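Local coordinates for protein response regulator (Pseudomonas putida, PDB 3HDV) that probably works as a phosphorylation-dependent switch in two-component signalling, its receiver domain taking a phosphoryl group on an aspartate to pass a signal on, at residues 106-109 / 115-118; 33-38 / 44-49. All blocks are in the same frame, centred on the assembly; numbering follows the deposited sequence.

Contact 1 (106-109 / 115-118); sequences DFLL and GKLL
L108 and L117 form the apolar half of this contact between the edge strand 106-109 and helix 114-124, the last beta-alpha unit of the receiver fold. CD2 of L108 lies 4.1 Å from CB of L117. CD1, the other branch of L108, lies along the aliphatic arm of K116, 4.0 Å from its CE. L120 touches both L108 and D106, while L117 reaches I85 of the neighbouring strand, which packs this side into the domain interior. The other side is looser and wet. Exposed K116, fully extended with CG anti to the backbone N (chi1 179°), carries NZ past L108 toward D106. NZ stops 4.3 Å from D106 OD2, too far for a salt bridge; a water accepts from K116 NZ at 2.8 Å and donates to D106 OD1 at 2.7 Å. OD1 also takes the N-H of F107, on its anti side and 25° out of the carboxylate plane, and a hydrogen bond from NE2 of H101 of the second subunit. With helix 93-101 this unit makes the face through which OmpR-type receivers commonly dimerise, consistent with that histidine. Several donors converge on one buried carboxylate oxygen, which would tend to keep D106 ionised, the lysine's charge acting through water.

Contact 2 (33-38 / 44-49); sequences DAVGAD and RLYLHY
Y46 reaches from helix 40-49 to the edge strand 33-37 and brings its ring to V35, G36 and A37. Its first torsion, chi1 -117°, lies between the staggered positions, a probably somewhat strained setting that turns the ring toward V35; Y46 also touches a crystal neighbour, which may contribute to this pose. V35 meets the phenol end of the ring. Its CG2 stands over one face, 3.8 Å above the plane and displaced toward the rim, in a CH-pi contact 4.0 Å from the ring centroid and 18° off the normal. Chi1 of V35 is -74°, with CG1 anti to the carbonyl carbon and CG2 between that carbon and the backbone N; this splays the two methyls, CG2 over the ring and CG1 beside the hydroxyl, 3.6 Å from Y46 OH. CB of V35 fits in between, 3.7 Å from Y46 CZ. Further along the strand the backbone takes over: G36 O approaches the ring obliquely, 3.4 Å from CE2 of Y46. A37 adds a lighter touch, its CB 4.5 Å from Y46 CD2. L11 of strand 9-13 and I53 of strand 53-58 also pack on Y46, so the tyrosine spans several strands as part of the beta-alpha-beta crossover that leads out of strand 33-37. No hydrogen bond joins the two segments; the contact rests on dispersion and CH-pi packing, with the slightly positive hydrogen on CE2 probably finding the G36 carbonyl a mildly favourable neighbour.

Contacts 1 and 2 belong to one CheY-type receiver domain, a five-stranded parallel sheet in the order 2-1-3-4-5. Each ties an outermost strand to the helix that follows it: 33-37 at one border, 106-109 at the other. Their centres are 20 Å apart, on opposite sides of the chain's centre, and their nearest atoms about 9 Å apart; they do not touch, and both reach the same sheet. The predicted phosphorylation site, D59, follows the central strand 53-58. Contact 1 adjoins the second subunit, whereas no other chain of the assembly touches contact 2. F107 stands where relatives such as CheY carry the switch aromatic, whose rotamer is coupled to phosphorylation, so contact 1 probably lies on the signalling face.

Contact 1 (106-109 / 115-118)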
# COMPACT_ATOMS: atom_id res chain seq x y z
N ASP B 106 12.75 10.04 11.73
CA ASP B 106 11.56 10.77 12.16
C ASP B 106 10.55 9.77 12.65
O ASP B 106 10.75 8.55 12.48
CB ASP B 106 10.95 11.57 10.99
CG ASP B 106 10.23 12.84 11.46
OD1 ASP B 106 9.80 13.00 12.65
OD2 ASP B 106 10.11 13.73 10.60
N PHE B 107 9.44 10.29 13.22
CA PHE B 107 8.42 9.47 13.86
C PHE B 107 7.13 10.09 13.34
O PHE B 107 6.77 11.18 13.75
CB PHE B 107 8.57 9.61 15.39
CG PHE B 107 7.66 8.72 16.23
CD1 PHE B 107 8.21 7.79 17.10
CD2 PHE B 107 6.27 8.88 16.22
CE1 PHE B 107 7.41 6.96 17.92
CE2 PHE B 107 5.43 8.05 17.03
CZ PHE B 107 6.00 7.10 17.88
N LEU B 108 6.45 9.39 12.44
CA LEU B 108 5.22 9.88 11.85
C LEU B 108 4.03 9.10 12.36
O LEU B 108 4.12 7.90 12.55
CB LEU B 108 5.28 9.71 10.33
CG LEU B 108 5.94 10.78 9.46
CD1 LEU B 108 7.18 11.30 10.02
CD2 LEU B 108 6.13 10.33 7.97
N LEU B 109 2.88 9.75 12.49
CA LEU B 109 1.66 9.03 12.87
C LEU B 109 0.83 8.67 11.65
O LEU B 109 0.75 9.43 10.69
CB LEU B 109 0.84 9.81 13.92
CG LEU B 109 1.49 10.14 15.28
CD1 LEU B 109 0.57 11.10 16.09
CD2 LEU B 109 1.70 8.87 16.07
N GLY B 115 3.52 12.76 1.27
CA GLY B 115 4.40 13.77 0.75
C GLY B 115 5.53 14.01 1.72
O GLY B 115 6.69 14.06 1.31
N LYS B 116 5.21 14.16 3.01
CA LYS B 116 6.28 14.31 4.02
C LYS B 116 7.18 13.06 4.10
O LYS B 116 8.42 13.16 4.20
CB LYS B 116 5.70 14.58 5.40
CG LYS B 116 6.74 14.73 6.55
CD LYS B 116 6.02 14.64 7.92
CE LYS B 116 6.87 15.21 9.10
NZ LYS B 116 6.05 15.27 10.40
N LEU B 117 6.55 11.89 4.08
CA LEU B 117 7.34 10.63 4.04
C LEU B 117 8.37 10.60 2.90
O LEU B 117 9.53 10.27 3.11
CB LEU B 117 6.44 9.38 3.97
CG LEU B 117 7.14 8.01 3.98
CD1 LEU B 117 8.09 7.75 5.20
CD2 LEU B 117 6.05 6.89 3.93
N LEU B 118 7.91 10.90 1.69
CA LEU B 118 8.78 10.88 0.54
C LEU B 118 9.95 11.90 0.68
O LEU B 118 11.11 11.60 0.35
CB LEU B 118 7.94 11.07 -0.73
CG LEU B 118 8.62 10.92 -2.08
CD1 LEU B 118 8.95 9.43 -2.42
CD2 LEU B 118 7.84 11.72 -3.26
O HOH W 1 7.77 14.71 12.51

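Contact 2 (33-38 / 44-49)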
# COMPACT_ATOMS: atom_id res chain seq x y z
N ASP B 33 13.09 1.50 -5.08
CA ASP B 33 12.99 0.08 -4.82
C ASP B 33 12.66 -0.20 -3.35
O ASP B 33 13.19 0.46 -2.46
CB ASP B 33 14.34 -0.52 -5.10
CG ASP B 33 14.27 -1.86 -5.72
OD1 ASP B 33 13.15 -2.48 -5.74
OD2 ASP B 33 15.36 -2.28 -6.19
N ALA B 34 11.79 -1.17 -3.09
CA ALA B 34 11.40 -1.46 -1.70
C ALA B 34 11.12 -2.90 -1.52
O ALA B 34 10.65 -3.53 -2.42
CB ALA B 34 10.18 -0.61 -1.31
N VAL B 35 11.38 -3.43 -0.32
CA VAL B 35 11.05 -4.83 -0.04
C VAL B 35 10.35 -4.84 1.30
O VAL B 35 10.46 -3.87 2.03
CB VAL B 35 12.29 -5.74 0.01
CG1 VAL B 35 12.80 -5.98 -1.45
CG2 VAL B 35 13.40 -5.14 0.90
N GLY B 36 9.64 -5.92 1.61
CA GLY B 36 8.81 -5.94 2.81
C GLY B 36 9.18 -7.06 3.74
O GLY B 36 9.58 -8.13 3.28
N ALA B 37 9.05 -6.80 5.03
CA ALA B 37 9.24 -7.81 6.10
C ALA B 37 7.98 -7.77 6.95
O ALA B 37 7.43 -6.66 7.22
CB ALA B 37 10.42 -7.44 6.97
N ASP B 38 7.52 -8.94 7.42
CA ASP B 38 6.25 -9.01 8.14
C ASP B 38 6.35 -8.90 9.64
O ASP B 38 5.35 -9.12 10.37
CB ASP B 38 5.45 -10.25 7.70
CG ASP B 38 6.02 -11.58 8.26
OD1 ASP B 38 7.06 -11.59 8.98
OD2 ASP B 38 5.39 -12.64 7.94
N ARG B 44 15.09 -8.50 10.67
CA ARG B 44 16.51 -8.77 11.01
C ARG B 44 17.16 -9.70 9.93
O ARG B 44 18.29 -9.46 9.49
CB ARG B 44 16.61 -9.36 12.42
CG ARG B 44 16.50 -8.34 13.54
CD ARG B 44 16.76 -8.98 14.92
NE ARG B 44 15.65 -9.86 15.23
CZ ARG B 44 14.66 -9.53 16.05
NH1 ARG B 44 14.65 -8.35 16.66
NH2 ARG B 44 13.68 -10.38 16.24
N LEU B 45 16.42 -10.67 9.43
CA LEU B 45 16.88 -11.47 8.29
C LEU B 45 17.24 -10.65 7.06
O LEU B 45 18.34 -10.79 6.51
CB LEU B 45 15.85 -12.54 7.92
CG LEU B 45 15.72 -13.65 8.98
CD1 LEU B 45 14.57 -14.56 8.59
CD2 LEU B 45 17.07 -14.45 9.08
N TYR B 46 16.30 -9.80 6.61
CA TYR B 46 16.51 -8.98 5.45
C TYR B 46 17.78 -8.14 5.63
O TYR B 46 18.63 -8.06 4.73
CB TYR B 46 15.29 -8.07 5.18
CG TYR B 46 14.64 -8.38 3.86
CD1 TYR B 46 15.40 -8.38 2.72
CD2 TYR B 46 13.29 -8.73 3.75
CE1 TYR B 46 14.88 -8.67 1.48
CE2 TYR B 46 12.72 -9.02 2.46
CZ TYR B 46 13.55 -8.97 1.35
OH TYR B 46 13.16 -9.27 0.04
N LEU B 47 17.89 -7.53 6.81
CA LEU B 47 19.04 -6.67 7.11
C LEU B 47 20.37 -7.44 7.03
O LEU B 47 21.36 -6.92 6.51
CB LEU B 47 18.89 -6.01 8.48
CG LEU B 47 17.78 -4.95 8.57
CD1 LEU B 47 17.63 -4.50 10.01
CD2 LEU B 47 18.06 -3.78 7.67
N HIS B 48 20.37 -8.66 7.55
CA HIS B 48 21.55 -9.51 7.57
C HIS B 48 21.99 -9.96 6.14
O HIS B 48 23.17 -9.83 5.79
CB HIS B 48 21.32 -10.69 8.52
CG HIS B 48 22.57 -11.47 8.81
ND1 HIS B 48 23.06 -12.42 7.94
CD2 HIS B 48 23.46 -11.38 9.82
CE1 HIS B 48 24.19 -12.90 8.42
NE2 HIS B 48 24.46 -12.29 9.56
N TYR B 49 21.04 -10.40 5.31
CA TYR B 49 21.34 -11.04 4.04
C TYR B 49 21.26 -10.11 2.83
O TYR B 49 21.60 -10.50 1.72
CB TYR B 49 20.43 -12.25 3.82
CG TYR B 49 20.64 -13.33 4.85
CD1 TYR B 49 21.75 -14.21 4.78
CD2 TYR B 49 19.77 -13.47 5.92
CE1 TYR B 49 21.95 -15.19 5.75
CE2 TYR B 49 19.95 -14.47 6.88
CZ TYR B 49 21.06 -15.33 6.78
OH TYR B 49 21.26 -16.28 7.78